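Local coordinates for protein interleukin-2 receptor subunit beta (Mus musculus, PDB 6DG5) that serves as the extracellular part of a type I cytokine receptor subunit that probably binds interleukin-2 and interleukin-15 and passes on mitogenic signals, at residues T31-V35 / T47-T51; N40-W44 / Q71-S75; D77-V83 / K95-P101; Y139-R145 / Q182-Q188; R145-L149 / T177-V181. All coordinates share one frame; numbering follows the deposited sequence.

Contact 1: residues T31-V35 / T47-T51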
# COMPACT_ATOMS: atom_id res chain seq x y z
N THR B 31 18.95 -28.95 29.91
CA THR B 31 18.77 -29.77 28.71
C THR B 31 17.76 -29.16 27.75
O THR B 31 18.01 -29.09 26.54
CB THR B 31 18.35 -31.18 29.10
OG1 THR B 31 17.27 -31.12 30.05
CG2 THR B 31 19.52 -31.94 29.71
N THR B 32 16.61 -28.72 28.25
CA THR B 32 15.50 -28.29 27.41
C THR B 32 15.07 -26.88 27.78
O THR B 32 15.03 -26.51 28.96
CB THR B 32 14.32 -29.27 27.52
OG1 THR B 32 14.24 -30.07 26.33
CG2 THR B 32 13.00 -28.54 27.72
N CYS B 33 14.77 -26.08 26.75
CA CYS B 33 14.24 -24.73 26.90
C CYS B 33 13.17 -24.50 25.85
O CYS B 33 13.28 -24.98 24.72
CB CYS B 33 15.34 -23.67 26.75
SG CYS B 33 16.62 -23.67 28.02
N HIS B 34 12.13 -23.76 26.22
CA HIS B 34 10.99 -23.51 25.35
C HIS B 34 10.73 -22.01 25.24
O HIS B 34 11.25 -21.21 26.01
CB HIS B 34 9.73 -24.23 25.86
CG HIS B 34 9.70 -25.69 25.54
ND1 HIS B 34 10.74 -26.54 25.84
CD2 HIS B 34 8.75 -26.46 24.95
CE1 HIS B 34 10.44 -27.77 25.46
NE2 HIS B 34 9.23 -27.74 24.91
N VAL B 35 9.91 -21.65 24.25
CA VAL B 35 9.54 -20.27 23.99
C VAL B 35 8.02 -20.17 24.02
O VAL B 35 7.34 -20.83 23.23
CB VAL B 35 10.09 -19.76 22.65
CG1 VAL B 35 9.50 -18.40 22.31
CG2 VAL B 35 11.60 -19.70 22.69
N THR B 47 3.71 -22.38 21.69
CA THR B 47 4.94 -22.87 22.30
C THR B 47 5.78 -23.62 21.27
O THR B 47 5.25 -24.19 20.31
CB THR B 47 4.65 -23.80 23.49
OG1 THR B 47 3.72 -24.81 23.09
CG2 THR B 47 4.08 -23.01 24.66
N CYS B 48 7.09 -23.63 21.50
CA CYS B 48 8.04 -24.37 20.67
C CYS B 48 9.29 -24.64 21.50
O CYS B 48 9.53 -23.98 22.51
CB CYS B 48 8.40 -23.60 19.39
SG CYS B 48 9.17 -22.00 19.72
N GLU B 49 10.08 -25.61 21.05
CA GLU B 49 11.32 -25.98 21.73
C GLU B 49 12.52 -25.42 20.98
O GLU B 49 12.60 -25.52 19.75
CB GLU B 49 11.44 -27.50 21.85
CG GLU B 49 12.68 -27.95 22.62
CD GLU B 49 12.94 -29.44 22.51
OE1 GLU B 49 12.32 -30.08 21.64
OE2 GLU B 49 13.76 -29.96 23.29
N LEU B 50 13.46 -24.85 21.73
CA LEU B 50 14.66 -24.29 21.13
C LEU B 50 15.62 -25.40 20.70
O LEU B 50 15.81 -26.38 21.42
CB LEU B 50 15.36 -23.35 22.11
CG LEU B 50 14.70 -21.99 22.35
CD1 LEU B 50 15.22 -21.37 23.63
CD2 LEU B 50 14.96 -21.07 21.17
N THR B 51 16.21 -25.23 19.52
CA THR B 51 17.15 -26.20 18.96
C THR B 51 18.42 -25.47 18.52
O THR B 51 18.35 -24.34 18.02
CB THR B 51 16.53 -26.96 17.78
OG1 THR B 51 15.21 -27.37 18.13
CG2 THR B 51 17.37 -28.19 17.45
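His34 and Glu49 face each other as a non-hydrogen-bonded antiparallel pair, and their side chains occupy the more open side of the contact. Glu49 CB sits over one face of the imidazole, 3.9 Å from the ring centroid and 20° off the normal. With CG opposite the backbone N (chi1 -177°) and the rest of the chain extended, Glu49 runs on past the ring until OE2 meets Thr32 OG1 at 3.1 Å, a weak hydrogen bond. Glu49 is exposed, and His34, partly covered, also meets the Trp91 ring edge-to-face.

The reverse side is the tighter one, with Val35 and Leu50 buried. Val35 CG2 packs on Leu50 CG at 3.9 Å, the two side chains crossing at about a right angle. Leu50 CD1 reaches Cys33 CB, also at 3.9 Å, and Cys48 SG lies 3.8 Å from Val35 CB. Trp22, Trp58 and Cys60 continue this layer.

Between the layers, the nearly straight bond Leu50 N to Cys33 O (3.0 Å, 171°) and the bond Val35 N to Cys48 O (2.9 Å) join the backbones. A hairpin whose two strands are each tied by a disulfide to a neighbouring strand, Cys33 to Cys85 and Cys48 to Cys60, fits the N-terminal domain of a type I cytokine receptor.

Contact 2: residues N40-W44 / Q71-S75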
# COMPACT_ATOMS: atom_id res chain seq x y z
N ASN B 40 -2.00 -10.29 23.28
CA ASN B 40 -2.92 -9.60 24.17
C ASN B 40 -4.34 -9.58 23.61
O ASN B 40 -5.31 -9.69 24.37
CB ASN B 40 -2.42 -8.17 24.43
CG ASN B 40 -2.32 -7.35 23.16
OD1 ASN B 40 -2.10 -7.88 22.08
ND2 ASN B 40 -2.48 -6.04 23.30
N LEU B 41 -4.47 -9.46 22.29
CA LEU B 41 -5.79 -9.46 21.66
C LEU B 41 -6.32 -10.86 21.42
O LEU B 41 -7.54 -11.04 21.32
CB LEU B 41 -5.73 -8.71 20.34
CG LEU B 41 -5.29 -7.25 20.38
CD1 LEU B 41 -5.04 -6.77 18.96
CD2 LEU B 41 -6.35 -6.39 21.05
N ARG B 42 -5.44 -11.85 21.32
CA ARG B 42 -5.83 -13.22 21.02
C ARG B 42 -5.70 -14.09 22.27
O ARG B 42 -4.83 -13.88 23.11
CB ARG B 42 -4.98 -13.80 19.88
CG ARG B 42 -5.47 -13.36 18.51
CD ARG B 42 -4.35 -13.34 17.49
NE ARG B 42 -4.88 -13.15 16.14
CZ ARG B 42 -5.09 -11.96 15.59
NH1 ARG B 42 -4.82 -10.85 16.26
NH2 ARG B 42 -5.58 -11.88 14.36
N HIS B 43 -6.60 -15.07 22.38
CA HIS B 43 -6.67 -15.91 23.57
C HIS B 43 -5.70 -17.09 23.54
O HIS B 43 -5.57 -17.78 24.56
CB HIS B 43 -8.10 -16.43 23.76
CG HIS B 43 -9.09 -15.37 24.15
ND1 HIS B 43 -10.43 -15.46 23.83
CD2 HIS B 43 -8.94 -14.22 24.84
CE1 HIS B 43 -11.06 -14.39 24.30
NE2 HIS B 43 -10.17 -13.63 24.92
N TRP B 44 -5.02 -17.33 22.42
CA TRP B 44 -4.18 -18.52 22.34
C TRP B 44 -2.82 -18.29 22.99
O TRP B 44 -2.46 -17.17 23.38
CB TRP B 44 -4.01 -18.97 20.88
CG TRP B 44 -3.66 -17.89 19.90
CD1 TRP B 44 -4.47 -17.37 18.94
CD2 TRP B 44 -2.39 -17.23 19.75
NE1 TRP B 44 -3.80 -16.42 18.21
CE2 TRP B 44 -2.52 -16.31 18.69
CE3 TRP B 44 -1.17 -17.32 20.42
CZ2 TRP B 44 -1.47 -15.49 18.29
CZ3 TRP B 44 -0.13 -16.50 20.02
CH2 TRP B 44 -0.28 -15.60 18.96
N GLN B 71 -3.31 -14.42 7.85
CA GLN B 71 -2.90 -13.22 8.58
C GLN B 71 -3.19 -13.44 10.06
O GLN B 71 -4.27 -13.13 10.57
CB GLN B 71 -3.63 -11.99 8.05
CG GLN B 71 -3.05 -10.67 8.55
CD GLN B 71 -1.63 -10.46 8.09
OE1 GLN B 71 -1.31 -10.64 6.92
NE2 GLN B 71 -0.75 -10.09 9.02
N SER B 72 -2.19 -13.97 10.77
CA SER B 72 -2.40 -14.34 12.17
C SER B 72 -2.22 -13.16 13.12
O SER B 72 -2.78 -13.17 14.22
CB SER B 72 -1.44 -15.46 12.56
OG SER B 72 -0.10 -15.02 12.53
N LEU B 73 -1.47 -12.14 12.71
CA LEU B 73 -1.20 -10.99 13.56
C LEU B 73 -1.50 -9.70 12.81
O LEU B 73 -1.54 -9.67 11.57
CB LEU B 73 0.25 -10.98 14.05
CG LEU B 73 0.68 -12.14 14.94
CD1 LEU B 73 2.19 -12.13 15.12
CD2 LEU B 73 -0.01 -12.06 16.29
N THR B 74 -1.69 -8.62 13.56
CA THR B 74 -2.00 -7.31 13.02
C THR B 74 -0.97 -6.29 13.49
O THR B 74 -0.02 -6.61 14.21
CB THR B 74 -3.41 -6.86 13.41
OG1 THR B 74 -3.60 -7.05 14.82
CG2 THR B 74 -4.44 -7.66 12.65
N SER B 75 -1.17 -5.04 13.07
CA SER B 75 -0.26 -3.97 13.44
C SER B 75 -0.39 -3.59 14.91
O SER B 75 0.59 -3.15 15.52
CB SER B 75 -0.52 -2.75 12.56
OG SER B 75 -0.92 -3.14 11.26
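Arg42 stretches from the loop between strands 33-39 and 46-54 towards the carbonyl of Ser72, in the loop between strands 57-63 and 79-86 of the N-terminal domain. It starts on Trp44 of its own loop, where CB lies 3.3 Å above the plane of the indole, nearer the rim than the middle. From CG to NE the chain is extended (chi2 153°, chi3 170°), which carries it across the gap between the loops. CD comes within 3.6 Å of Ser72 O. That oxygen then lies over a face of the guanidinium, 2.8 Å from Arg42 NE but at an angle too poor for a hydrogen bond. The N-H groups are used in other directions: NH1 forms a salt bridge with Asp77 OD2, and NH2 bonds a polar side chain of another protein chain. Thr74 OG1 bonds the same Asp77 oxygen.

Beside this, Leu73 CD2 touches the edge of the Trp44 ring at CZ2, 4.2 Å away. Gln71 NE2 holds Leu73 O through a straight bond of 2.7 Å, which probably steadies the loop, while Gln71 OE1 bonds Arg15 NH1. The chemistry suggests that Asp77 helps to orient the arginine, so that NH2 can bond the neighbouring protein.

Contact 3: residues D77-V83 / K95-P101; sequences DLLDINV and KTCDFHP
Thr96 OG1 donates to Asn82 OD1 at 2.7 Å, the two side chains lying alongside each other on one face of the hairpin of strands 79-86 and 91-99. The hydroxyl, placed opposite the backbone N (chi1 177°), approaches the amide oxygen tilted 32° from its carbonyl plane. Further along the same face, Asp80 and Asp98 run side by side, their carboxylates nearly perpendicular, with OD2 of Asp80 3.5 Å from OD1 of Asp98.

The other face is mainly apolar. Phe99 is flanked by Leu79, whose CD1 meets ring atom CD2 at 3.6 Å, and by Ile81, whose CD1 reaches Phe99 CB at 3.6 Å. Lys95 CB packs beside Val83 CB before the chain leads away. Cys97 ties 91-99, an outermost strand of the N-terminal domain's sheet, to Cys5 near the start of the chain.

Backbone pairing is firm from Val83/Lys95 to Ile81/Cys97, Val83 N bonding Lys95 O at 2.8 Å, and fades towards Leu79, whose N reaches Phe99 O only weakly. Beyond the strands, Leu78 CD1 sits centrally over the imidazole of His100, 3.6 Å from the centroid (CH-pi). Chemically, a mainly apolar face is thus backed by a polar one, where the close aspartates may raise each other's affinity for a proton.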
# COMPACT_ATOMS: atom_id res chain seq x y z
N ASP B 77 -1.22 -5.73 17.33
CA ASP B 77 -0.99 -6.88 18.19
C ASP B 77 0.29 -6.71 19.00
O ASP B 77 1.22 -6.00 18.60
CB ASP B 77 -0.91 -8.16 17.35
CG ASP B 77 -2.20 -8.95 17.36
OD1 ASP B 77 -2.51 -9.58 18.39
OD2 ASP B 77 -2.92 -8.94 16.34
N LEU B 78 0.32 -7.36 20.16
CA LEU B 78 1.49 -7.34 21.03
C LEU B 78 1.48 -8.64 21.83
O LEU B 78 0.62 -8.82 22.69
CB LEU B 78 1.48 -6.13 21.96
CG LEU B 78 2.52 -6.15 23.09
CD1 LEU B 78 3.92 -6.01 22.53
CD2 LEU B 78 2.22 -5.06 24.11
N LEU B 79 2.41 -9.54 21.53
CA LEU B 79 2.48 -10.83 22.21
C LEU B 79 3.72 -10.88 23.10
O LEU B 79 4.79 -10.42 22.72
CB LEU B 79 2.48 -11.98 21.20
CG LEU B 79 3.49 -12.03 20.06
CD1 LEU B 79 4.74 -12.77 20.48
CD2 LEU B 79 2.87 -12.70 18.85
N ASP B 80 3.54 -11.45 24.29
CA ASP B 80 4.61 -11.55 25.27
C ASP B 80 5.40 -12.83 25.02
O ASP B 80 4.86 -13.94 25.15
CB ASP B 80 4.05 -11.54 26.69
CG ASP B 80 3.23 -10.29 26.98
OD1 ASP B 80 2.31 -9.99 26.20
OD2 ASP B 80 3.51 -9.62 27.99
N ILE B 81 6.67 -12.69 24.65
CA ILE B 81 7.54 -13.83 24.41
C ILE B 81 8.32 -14.13 25.69
O ILE B 81 9.03 -13.26 26.21
CB ILE B 81 8.49 -13.57 23.23
CG1 ILE B 81 7.73 -13.71 21.92
CG2 ILE B 81 9.65 -14.55 23.26
CD1 ILE B 81 8.43 -13.12 20.73
N ASN B 82 8.16 -15.35 26.19
CA ASN B 82 8.84 -15.80 27.40
C ASN B 82 9.69 -17.02 27.08
O ASN B 82 9.26 -17.91 26.34
CB ASN B 82 7.83 -16.14 28.50
CG ASN B 82 6.82 -15.04 28.73
OD1 ASN B 82 6.99 -14.19 29.60
ND2 ASN B 82 5.74 -15.06 27.95
N VAL B 83 10.90 -17.05 27.63
CA VAL B 83 11.80 -18.19 27.49
C VAL B 83 11.84 -18.91 28.82
O VAL B 83 12.23 -18.33 29.84
CB VAL B 83 13.20 -17.75 27.05
CG1 VAL B 83 14.10 -18.97 26.88
CG2 VAL B 83 13.13 -16.95 25.76
N LYS B 95 13.67 -15.65 30.43
CA LYS B 95 13.48 -14.34 29.82
C LYS B 95 11.99 -14.09 29.62
O LYS B 95 11.20 -15.03 29.48
CB LYS B 95 14.21 -14.22 28.48
CG LYS B 95 15.70 -13.93 28.59
CD LYS B 95 16.29 -13.64 27.22
CE LYS B 95 17.65 -12.96 27.33
NZ LYS B 95 18.69 -13.84 27.93
N THR B 96 11.62 -12.81 29.63
CA THR B 96 10.26 -12.39 29.33
C THR B 96 10.32 -11.03 28.65
O THR B 96 11.01 -10.13 29.13
CB THR B 96 9.39 -12.34 30.61
OG1 THR B 96 8.08 -11.85 30.28
CG2 THR B 96 10.02 -11.45 31.68
N CYS B 97 9.61 -10.89 27.53
CA CYS B 97 9.73 -9.67 26.76
C CYS B 97 8.48 -9.41 25.93
O CYS B 97 7.71 -10.32 25.61
CB CYS B 97 10.95 -9.69 25.83
SG CYS B 97 11.85 -11.25 25.76
N ASP B 98 8.31 -8.14 25.57
CA ASP B 98 7.27 -7.71 24.65
C ASP B 98 7.79 -7.80 23.22
O ASP B 98 8.99 -7.72 22.96
CB ASP B 98 6.84 -6.27 24.96
CG ASP B 98 6.29 -6.12 26.36
OD1 ASP B 98 5.56 -7.03 26.82
OD2 ASP B 98 6.59 -5.10 27.02
N PHE B 99 6.86 -7.96 22.28
CA PHE B 99 7.21 -8.18 20.89
C PHE B 99 6.15 -7.54 20.01
O PHE B 99 4.99 -7.97 20.04
CB PHE B 99 7.35 -9.67 20.58
CG PHE B 99 7.55 -9.98 19.13
CD1 PHE B 99 8.77 -9.76 18.52
CD2 PHE B 99 6.51 -10.51 18.37
CE1 PHE B 99 8.95 -10.05 17.18
CE2 PHE B 99 6.69 -10.81 17.03
CZ PHE B 99 7.91 -10.58 16.44
N HIS B 100 6.54 -6.53 19.23
CA HIS B 100 5.64 -5.90 18.28
C HIS B 100 5.90 -6.49 16.91
O HIS B 100 6.98 -6.27 16.34
CB HIS B 100 5.85 -4.39 18.27
CG HIS B 100 5.50 -3.73 19.57
ND1 HIS B 100 6.40 -3.58 20.59
CD2 HIS B 100 4.34 -3.19 20.01
CE1 HIS B 100 5.82 -2.97 21.61
NE2 HIS B 100 4.56 -2.72 21.28
N PRO B 101 4.94 -7.23 16.33
CA PRO B 101 5.27 -8.05 15.15
C PRO B 101 5.63 -7.24 13.91
O PRO B 101 6.58 -7.59 13.21
CB PRO B 101 3.99 -8.87 14.94
CG PRO B 101 3.27 -8.82 16.25
CD PRO B 101 3.58 -7.47 16.81

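Contact 4: residues Y139-R145 / Q182-Q188; sequences YLEFEAR and QVRVKAQ
Glu143 and Arg184 lie alongside each other, pointing the same way, with carboxylate and guanidinium only 20° from coplanar. The arginine presents its side edge, so that NH2 (2.7 Å) and NE (3.1 Å) both grip Glu143 OE1; NH2 meets that oxygen nearly end-on, while NE comes from the anti side. Arg145 treats Gln182 in the same manner: amide and guanidinium are 12° apart, and OE1 of Gln182 accepts from NH2 at 2.8 Å and from NE at 3.2 Å. The extended chain from CG to NE brings each guanidinium edge level with its partner. Glu141 and Lys186 also run side by side, but their salt bridge, OE1 to NZ, is weak at 3.3 Å.

The arginines held in this way belong to the tryptophan-arginine ladder of the WSXWS motif in the fibronectin type-III domain; the carboxylate and amide lie at their edges. Trp195 makes cation-pi contacts with Arg184 and Lys186, and Trp198 with Arg145; Ser196 OG and Ser199 OG bond the backbone N of Val185 and Val183.

On the opposite face of the strands the side chains are apolar. Phe142 and Val185 point the same way, ring atom CE1 touching CG2 at 3.5 Å, and Leu140 comes in at a slant, its CD2 3.6 Å from that same methyl. Trp127 meets the Phe142 ring from the other sheet. At the start of segment 139-145, Tyr139 OH bonds an acidic side chain of another protein chain.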
# COMPACT_ATOMS: atom_id res chain seq x y z
N TYR B 139 4.28 -1.87 -0.30
CA TYR B 139 5.56 -1.28 0.06
C TYR B 139 6.74 -2.21 -0.22
O TYR B 139 7.80 -2.06 0.39
CB TYR B 139 5.56 -0.88 1.53
CG TYR B 139 4.59 0.24 1.86
CD1 TYR B 139 4.97 1.57 1.72
CD2 TYR B 139 3.30 -0.03 2.30
CE1 TYR B 139 4.09 2.59 2.01
CE2 TYR B 139 2.42 0.99 2.60
CZ TYR B 139 2.82 2.30 2.45
OH TYR B 139 1.95 3.32 2.74
N LEU B 140 6.59 -3.15 -1.15
CA LEU B 140 7.65 -4.11 -1.42
C LEU B 140 8.85 -3.43 -2.06
O LEU B 140 8.71 -2.50 -2.85
CB LEU B 140 7.14 -5.23 -2.33
CG LEU B 140 6.25 -6.28 -1.66
CD1 LEU B 140 5.69 -7.24 -2.69
CD2 LEU B 140 7.03 -7.02 -0.59
N GLU B 141 10.04 -3.91 -1.70
CA GLU B 141 11.30 -3.39 -2.20
C GLU B 141 12.24 -4.56 -2.43
O GLU B 141 12.22 -5.53 -1.67
CB GLU B 141 11.91 -2.39 -1.22
CG GLU B 141 12.85 -1.38 -1.84
CD GLU B 141 13.20 -0.26 -0.88
OE1 GLU B 141 13.93 -0.51 0.10
OE2 GLU B 141 12.73 0.88 -1.10
N PHE B 142 13.05 -4.47 -3.48
CA PHE B 142 13.91 -5.58 -3.86
C PHE B 142 15.35 -5.12 -4.03
O PHE B 142 15.60 -4.01 -4.49
CB PHE B 142 13.42 -6.25 -5.15
CG PHE B 142 12.09 -6.92 -5.00
CD1 PHE B 142 12.01 -8.22 -4.53
CD2 PHE B 142 10.92 -6.26 -5.34
CE1 PHE B 142 10.78 -8.84 -4.39
CE2 PHE B 142 9.69 -6.88 -5.21
CZ PHE B 142 9.63 -8.18 -4.74
N GLU B 143 16.28 -6.00 -3.66
CA GLU B 143 17.71 -5.78 -3.85
C GLU B 143 18.31 -7.07 -4.39
O GLU B 143 18.14 -8.14 -3.80
CB GLU B 143 18.39 -5.39 -2.53
CG GLU B 143 18.98 -3.99 -2.51
CD GLU B 143 19.85 -3.74 -1.30
OE1 GLU B 143 20.23 -4.73 -0.62
OE2 GLU B 143 20.16 -2.57 -1.01
N ALA B 144 19.01 -6.96 -5.52
CA ALA B 144 19.68 -8.10 -6.14
C ALA B 144 21.17 -7.82 -6.23
O ALA B 144 21.60 -6.67 -6.29
CB ALA B 144 19.10 -8.40 -7.53
N ARG B 145 21.96 -8.89 -6.25
CA ARG B 145 23.40 -8.77 -6.43
C ARG B 145 23.87 -9.75 -7.50
O ARG B 145 23.53 -10.93 -7.47
CB ARG B 145 24.16 -9.00 -5.12
CG ARG B 145 23.92 -10.33 -4.42
CD ARG B 145 24.74 -10.38 -3.14
NE ARG B 145 24.59 -11.63 -2.40
CZ ARG B 145 25.21 -11.90 -1.26
NH1 ARG B 145 26.03 -11.01 -0.72
NH2 ARG B 145 25.02 -13.07 -0.65
N GLN B 182 21.45 -13.29 -6.74
CA GLN B 182 20.57 -13.48 -5.60
C GLN B 182 19.73 -12.22 -5.40
O GLN B 182 20.20 -11.11 -5.64
CB GLN B 182 21.36 -13.76 -4.31
CG GLN B 182 22.07 -15.10 -4.29
CD GLN B 182 22.73 -15.37 -2.95
OE1 GLN B 182 23.62 -14.63 -2.52
NE2 GLN B 182 22.30 -16.42 -2.27
N VAL B 183 18.49 -12.41 -4.94
CA VAL B 183 17.56 -11.32 -4.72
C VAL B 183 17.01 -11.41 -3.30
O VAL B 183 16.97 -12.50 -2.71
CB VAL B 183 16.41 -11.32 -5.75
CG1 VAL B 183 15.75 -9.96 -5.84
CG2 VAL B 183 16.92 -11.76 -7.12
N ARG B 184 16.60 -10.27 -2.76
CA ARG B 184 15.97 -10.22 -1.44
C ARG B 184 14.93 -9.11 -1.42
O ARG B 184 14.91 -8.23 -2.29
CB ARG B 184 17.00 -10.03 -0.33
CG ARG B 184 17.87 -8.80 -0.48
CD ARG B 184 18.89 -8.73 0.64
NE ARG B 184 19.60 -7.46 0.68
CZ ARG B 184 20.45 -7.11 1.64
NH1 ARG B 184 20.68 -7.94 2.65
NH2 ARG B 184 21.06 -5.93 1.60
N VAL B 185 14.05 -9.16 -0.41
CA VAL B 185 12.84 -8.34 -0.38
C VAL B 185 12.67 -7.70 0.99
O VAL B 185 13.13 -8.23 2.01
CB VAL B 185 11.61 -9.19 -0.76
CG1 VAL B 185 11.36 -10.29 0.26
CG2 VAL B 185 10.37 -8.33 -0.94
N LYS B 186 12.00 -6.55 1.01
CA LYS B 186 11.75 -5.79 2.24
C LYS B 186 10.56 -4.87 2.01
O LYS B 186 10.21 -4.56 0.87
CB LYS B 186 12.99 -4.99 2.66
CG LYS B 186 12.99 -4.49 4.09
CD LYS B 186 14.33 -3.87 4.46
CE LYS B 186 14.32 -2.35 4.33
NZ LYS B 186 13.68 -1.88 3.07
N ALA B 187 9.95 -4.44 3.12
CA ALA B 187 8.84 -3.49 3.09
C ALA B 187 9.19 -2.31 3.99
O ALA B 187 9.26 -2.46 5.22
CB ALA B 187 7.53 -4.15 3.54
N GLN B 188 9.38 -1.14 3.39
CA GLN B 188 9.90 0.03 4.11
C GLN B 188 8.77 1.00 4.48
O GLN B 188 8.76 2.18 4.13
CB GLN B 188 11.01 0.71 3.30
CG GLN B 188 10.59 1.43 2.01
CD GLN B 188 9.96 0.53 0.97
OE1 GLN B 188 10.26 -0.66 0.90
NE2 GLN B 188 9.07 1.10 0.16

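Contact 5: residues R145-L149 / T177-V181; sequences RRRLL and TSYEV
Where strands 140-148 and 178-187 of the fibronectin type-III domain near the end of their antiparallel pairing, Arg147 and Glu180 form a hydrogen-bonded pair with a salt bridge above it. Arg147 NE (3.0 Å) and NH2 (2.9 Å) both hold Glu180 OE1, which lies in the guanidinium plane. The carboxylate is turned 47° from that plane, and both nitrogens approach from the same side of it. Trp153 makes a cation-pi contact with Arg147.

Tyr179 leads away from segment 145-149 overall, though its CB and one side of its ring still touch it. Its hydroxyl bonds Ile174 N five residues earlier, a tyrosine corner as is common in this fold. Across the strands, Leu148 CD1 touches ring atom CE2 at 3.5 Å. Arg146 lays its CD 3.8 Å from Tyr179 CD2, with guanidinium and ring planes 76° apart.

Past the last pair, Leu149 N still bonds Ser178 O at 3.1 Å. The side chain of Leu149 rests on Ser178, CD1 to CB 3.6 Å, and crosses Glu180 at about a right angle.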
# COMPACT_ATOMS: atom_id res chain seq x y z
N ARG B 145 21.96 -8.89 -6.25
CA ARG B 145 23.40 -8.77 -6.43
C ARG B 145 23.87 -9.75 -7.50
O ARG B 145 23.53 -10.93 -7.47
CB ARG B 145 24.16 -9.00 -5.12
CG ARG B 145 23.92 -10.33 -4.42
CD ARG B 145 24.74 -10.38 -3.14
NE ARG B 145 24.59 -11.63 -2.40
CZ ARG B 145 25.21 -11.90 -1.26
NH1 ARG B 145 26.03 -11.01 -0.72
NH2 ARG B 145 25.02 -13.07 -0.65
N ARG B 146 24.66 -9.24 -8.44
CA ARG B 146 25.19 -10.00 -9.56
C ARG B 146 26.68 -10.22 -9.35
O ARG B 146 27.43 -9.26 -9.14
CB ARG B 146 24.94 -9.26 -10.88
CG ARG B 146 25.55 -9.93 -12.10
CD ARG B 146 25.85 -8.91 -13.20
NE ARG B 146 27.05 -8.13 -12.91
CZ ARG B 146 27.05 -6.88 -12.46
NH1 ARG B 146 25.91 -6.25 -12.25
NH2 ARG B 146 28.20 -6.26 -12.22
N ARG B 147 27.12 -11.48 -9.41
CA ARG B 147 28.52 -11.80 -9.24
C ARG B 147 29.02 -12.65 -10.39
O ARG B 147 28.25 -13.39 -11.02
CB ARG B 147 28.79 -12.52 -7.90
CG ARG B 147 28.64 -14.04 -7.94
CD ARG B 147 29.29 -14.67 -6.71
NE ARG B 147 29.06 -16.11 -6.63
CZ ARG B 147 29.59 -16.90 -5.69
NH1 ARG B 147 30.37 -16.38 -4.76
NH2 ARG B 147 29.33 -18.20 -5.69
N LEU B 148 30.31 -12.52 -10.68
CA LEU B 148 30.96 -13.36 -11.68
C LEU B 148 31.25 -14.73 -11.08
O LEU B 148 31.54 -14.85 -9.89
CB LEU B 148 32.26 -12.69 -12.14
CG LEU B 148 32.55 -12.59 -13.64
CD1 LEU B 148 31.51 -11.73 -14.32
CD2 LEU B 148 33.94 -12.02 -13.86
N LEU B 149 31.16 -15.77 -11.91
CA LEU B 149 31.41 -17.11 -11.42
C LEU B 149 32.87 -17.26 -10.98
O LEU B 149 33.79 -16.96 -11.75
CB LEU B 149 31.08 -18.16 -12.48
CG LEU B 149 29.74 -18.88 -12.30
CD1 LEU B 149 29.78 -20.25 -12.96
CD2 LEU B 149 29.39 -19.01 -10.82
N THR B 177 29.84 -15.48 -20.75
CA THR B 177 30.30 -15.29 -19.38
C THR B 177 29.21 -15.75 -18.42
O THR B 177 28.02 -15.49 -18.64
CB THR B 177 30.65 -13.82 -19.11
OG1 THR B 177 31.68 -13.41 -20.02
CG2 THR B 177 31.15 -13.64 -17.69
N SER B 178 29.61 -16.45 -17.36
CA SER B 178 28.69 -17.04 -16.40
C SER B 178 28.54 -16.14 -15.18
O SER B 178 29.54 -15.71 -14.60
CB SER B 178 29.16 -18.43 -15.98
OG SER B 178 29.26 -19.30 -17.09
N TYR B 179 27.30 -15.88 -14.79
CA TYR B 179 26.99 -15.03 -13.65
C TYR B 179 26.13 -15.78 -12.64
O TYR B 179 25.53 -16.82 -12.95
CB TYR B 179 26.25 -13.75 -14.08
CG TYR B 179 26.96 -12.92 -15.12
CD1 TYR B 179 26.82 -13.19 -16.48
CD2 TYR B 179 27.76 -11.84 -14.75
CE1 TYR B 179 27.46 -12.42 -17.43
CE2 TYR B 179 28.40 -11.07 -15.70
CZ TYR B 179 28.25 -11.37 -17.04
OH TYR B 179 28.89 -10.60 -17.98
N GLU B 180 26.06 -15.24 -11.43
CA GLU B 180 25.22 -15.76 -10.36
C GLU B 180 24.50 -14.59 -9.71
O GLU B 180 25.09 -13.53 -9.48
CB GLU B 180 26.05 -16.53 -9.33
CG GLU B 180 25.39 -17.81 -8.81
CD GLU B 180 26.34 -18.68 -8.01
OE1 GLU B 180 27.55 -18.37 -7.99
OE2 GLU B 180 25.88 -19.67 -7.39
N VAL B 181 23.21 -14.77 -9.41
CA VAL B 181 22.35 -13.69 -8.96
C VAL B 181 21.52 -14.14 -7.76
O VAL B 181 20.97 -15.25 -7.76
CB VAL B 181 21.44 -13.19 -10.10
CG1 VAL B 181 20.26 -12.40 -9.54
CG2 VAL B 181 22.23 -12.33 -11.06

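How the contacts relate
Contacts 1, 2 and 3 belong to the N-terminal domain, contacts 4 and 5 to the fibronectin type-III domain. Contacts 1 and 3, centres about 15 Å apart, share one sheet through neighbouring strands 33-39 and 79-86, where Val35 CG1 packs on Ile81 CG2 at 4.0 Å. Contact 2 lies about 12 Å from contact 3 between centres; Leu73 CD1 meets Pro101 CG at 3.7 Å. Contact 5 continues contact 4 along the same two strands, sharing Arg145, with centres about 18 Å apart. A mannose of a protein-attached glycan lies about 4 Å from the Gln182 side chain in contact 4. Between domains, contacts 2 and 4 come within about 10 Å at their nearest atoms, and both reach other protein chains.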